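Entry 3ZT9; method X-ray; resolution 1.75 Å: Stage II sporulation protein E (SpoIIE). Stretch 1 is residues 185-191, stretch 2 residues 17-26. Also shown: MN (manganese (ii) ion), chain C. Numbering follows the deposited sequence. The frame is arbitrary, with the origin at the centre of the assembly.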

# COMPACT_ATOMS: atom_id res chain seq x y z
N ASP A 185 2.66 3.56 -16.64
CA ASP A 185 1.78 3.88 -15.53
C ASP A 185 2.66 4.35 -14.41
O ASP A 185 3.88 4.10 -14.43
CB ASP A 185 0.95 2.64 -15.08
CG ASP A 185 -0.23 3.04 -14.18
OD1 ASP A 185 -0.58 4.24 -14.16
OD2 ASP A 185 -0.82 2.17 -13.50
N ASP A 186 2.06 5.03 -13.44
CA ASP A 186 2.74 5.34 -12.18
C ASP A 186 3.09 4.07 -11.44
O ASP A 186 2.38 3.08 -11.55
CB ASP A 186 1.82 6.17 -11.32
CG ASP A 186 1.41 7.47 -12.01
OD1 ASP A 186 2.29 8.26 -12.30
OD2 ASP A 186 0.23 7.67 -12.25
N VAL A 187 4.16 4.11 -10.65
CA VAL A 187 4.60 2.93 -9.89
C VAL A 187 4.76 3.34 -8.44
O VAL A 187 5.28 4.42 -8.14
CB VAL A 187 5.91 2.36 -10.46
CG1 VAL A 187 6.53 1.32 -9.51
CG2 VAL A 187 5.67 1.76 -11.88
N ALA A 188 4.34 2.48 -7.51
CA ALA A 188 4.57 2.73 -6.10
C ALA A 188 4.81 1.39 -5.42
O ALA A 188 4.09 0.43 -5.67
CB ALA A 188 3.35 3.41 -5.46
N VAL A 189 5.80 1.32 -4.55
CA VAL A 189 6.13 0.07 -3.87
C VAL A 189 6.58 0.37 -2.47
O VAL A 189 7.39 1.27 -2.29
CB VAL A 189 7.35 -0.63 -4.52
CG1 VAL A 189 7.49 -2.07 -3.93
CG2 VAL A 189 7.22 -0.68 -6.03
N ILE A 190 6.12 -0.45 -1.50
CA ILE A 190 6.66 -0.42 -0.13
C ILE A 190 7.12 -1.82 0.24
O ILE A 190 6.44 -2.79 -0.08
CB ILE A 190 5.55 -0.02 0.88
CG1 ILE A 190 5.12 1.43 0.61
CG2 ILE A 190 6.07 -0.12 2.30
CD1 ILE A 190 3.93 1.86 1.53
N VAL A 191 8.29 -1.96 0.87
CA VAL A 191 8.67 -3.23 1.49
C VAL A 191 9.00 -2.91 2.95
O VAL A 191 9.68 -1.93 3.18
CB VAL A 191 9.92 -3.81 0.82
CG1 VAL A 191 10.50 -4.96 1.67
CG2 VAL A 191 9.58 -4.29 -0.65
MN MN C . -2.14 2.40 -11.76
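Stretch 2 (17-26) IACGDACLVK

The apolar centre of this contact is built around Cys 23, whose side chain points toward stretch 1 and, with chi1 in the m well, sets its sulfur between two residues of the facing strand. Cys 23 SG lies 3.8 Å from Ala 188 CB and 4.0 Å from Ile 190 CG1. The methyl of Ala 188 lies low against stretch 2, its CB 3.6 Å from Asp 21 CB. Ile 190, with chi1 m and chi2 t, has a longer reach, and its CD1 packs 3.7 Å from Leu 24 O and 4.3 Å from Val 25 CG2. The strands are farther apart at Ile 190, whose CA is 7.5 Å from Cys 23 CA, than at Ala 188, whose CA is 6.1 Å from Asp 21 CA, and the longer side chain stands where the gap is wider.

Each stretch enters as loop and continues as an extended strand. Residues 21-26 form a strand that runs nearly parallel to strand 187-191, with 15° between their N-to-C directions and a signed crossing angle of 15°. The axes approach to 6.7 Å, and no backbone-to-backbone hydrogen bond joins the two stretches; the strands meet through side chains. The usual alternation of a strand governs which ones: Asp 21, Cys 23 and Val 25 point toward stretch 1, whereas Ala 22 and Leu 24 point away. On the other strand Ala 188 and Ile 190 point toward stretch 2, and Val 187 and Val 189 away. In register, Asp 186 CA lies 5.9 Å from Cys 19 CA.

Toward the N-terminal ends the contact becomes polar. Where the loop gives way to the strand, Asp 21 N donates a hydrogen bond to Cys 19 SG at 3.5 Å. Gly 20 N donates another across the contact to Asp 186 OD1, at 3.1 Å. Glycine suits this place because an ideal CB on Gly 20 would fall 2.6 Å from Asp 186 OD2, a clash.

Two carboxylates also meet at this edge, Asp 186 OD2 standing 4.5 Å from Asp 21 OD1. Water 3 donates to Asp 186 OD2 and to Asp 21 OD1, each at 2.7 Å, and so bridges the like charges, and water 1 links Asp 186 OD1, at 2.8 Å, to Ala 18 O, at 2.7 Å. Beyond them lies manganese, bound by Asp 185 OD2 at 2.2 Å. Water 2, whose oxygen is also 2.2 Å from the MN atom, lies 2.9 Å from Asp 21 OD1, so Asp 21 approaches the metal through its solvent shell.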

# COMPACT_ATOMS: atom_id res chain seq x y z
N ILE A 17 4.91 14.89 -14.88
CA ILE A 17 5.75 15.53 -13.88
C ILE A 17 5.27 15.33 -12.45
O ILE A 17 5.93 15.77 -11.53
CB ILE A 17 5.90 17.06 -14.14
CG1 ILE A 17 4.52 17.73 -14.20
CG2 ILE A 17 6.69 17.32 -15.41
CD1 ILE A 17 4.61 19.24 -14.07
N ALA A 18 4.12 14.68 -12.26
CA ALA A 18 3.63 14.32 -10.93
C ALA A 18 3.20 12.87 -10.94
O ALA A 18 2.60 12.40 -11.92
CB ALA A 18 2.45 15.20 -10.48
N CYS A 19 3.55 12.16 -9.89
CA CYS A 19 3.20 10.75 -9.76
C CYS A 19 1.79 10.58 -9.23
O CYS A 19 1.46 11.08 -8.16
CB CYS A 19 4.21 10.03 -8.84
SG CYS A 19 3.88 8.28 -8.55
N GLY A 20 0.96 9.85 -9.97
CA GLY A 20 -0.42 9.64 -9.54
C GLY A 20 -0.66 8.61 -8.46
O GLY A 20 -1.79 8.41 -8.06
N ASP A 21 0.40 7.96 -7.97
CA ASP A 21 0.30 7.06 -6.83
C ASP A 21 0.87 7.76 -5.58
O ASP A 21 1.62 8.72 -5.67
CB ASP A 21 1.13 5.76 -7.04
CG ASP A 21 0.64 4.89 -8.18
OD1 ASP A 21 -0.48 5.06 -8.70
OD2 ASP A 21 1.42 3.96 -8.53
N ALA A 22 0.53 7.25 -4.39
CA ALA A 22 1.09 7.78 -3.16
C ALA A 22 1.35 6.68 -2.14
O ALA A 22 0.64 5.69 -2.11
CB ALA A 22 0.14 8.82 -2.56
N CYS A 23 2.36 6.90 -1.29
CA CYS A 23 2.74 5.97 -0.21
C CYS A 23 2.68 6.66 1.17
O CYS A 23 2.96 7.86 1.29
CB CYS A 23 4.18 5.46 -0.44
SG CYS A 23 4.30 4.44 -1.91
N LEU A 24 2.34 5.89 2.20
CA LEU A 24 2.39 6.35 3.59
C LEU A 24 3.04 5.26 4.44
O LEU A 24 2.72 4.08 4.29
CB LEU A 24 0.97 6.55 4.13
CG LEU A 24 0.87 6.90 5.62
CD1 LEU A 24 1.39 8.29 5.88
CD2 LEU A 24 -0.57 6.79 6.08
N VAL A 25 3.99 5.66 5.26
CA VAL A 25 4.51 4.82 6.34
C VAL A 25 4.42 5.66 7.58
O VAL A 25 5.01 6.74 7.65
CB VAL A 25 5.99 4.39 6.11
CG1 VAL A 25 6.50 3.63 7.31
CG2 VAL A 25 6.05 3.54 4.81
N LYS A 26 3.70 5.19 8.58
CA LYS A 26 3.53 5.97 9.79
C LYS A 26 3.64 5.08 11.01
O LYS A 26 3.01 4.03 11.06
CB LYS A 26 2.19 6.73 9.74
CG LYS A 26 1.97 7.74 10.89
CD LYS A 26 3.19 8.63 11.12
CE LYS A 26 3.00 9.75 12.18
NZ LYS A 26 2.80 9.36 13.62
O HOH W 1 1.35 10.57 -13.50
O HOH W 2 -0.31 3.18 -10.85
O HOH W 3 -1.63 6.58 -10.67
O HOH W 4 -2.71 4.35 -12.69
O HOH W 5 -4.11 2.08 -12.78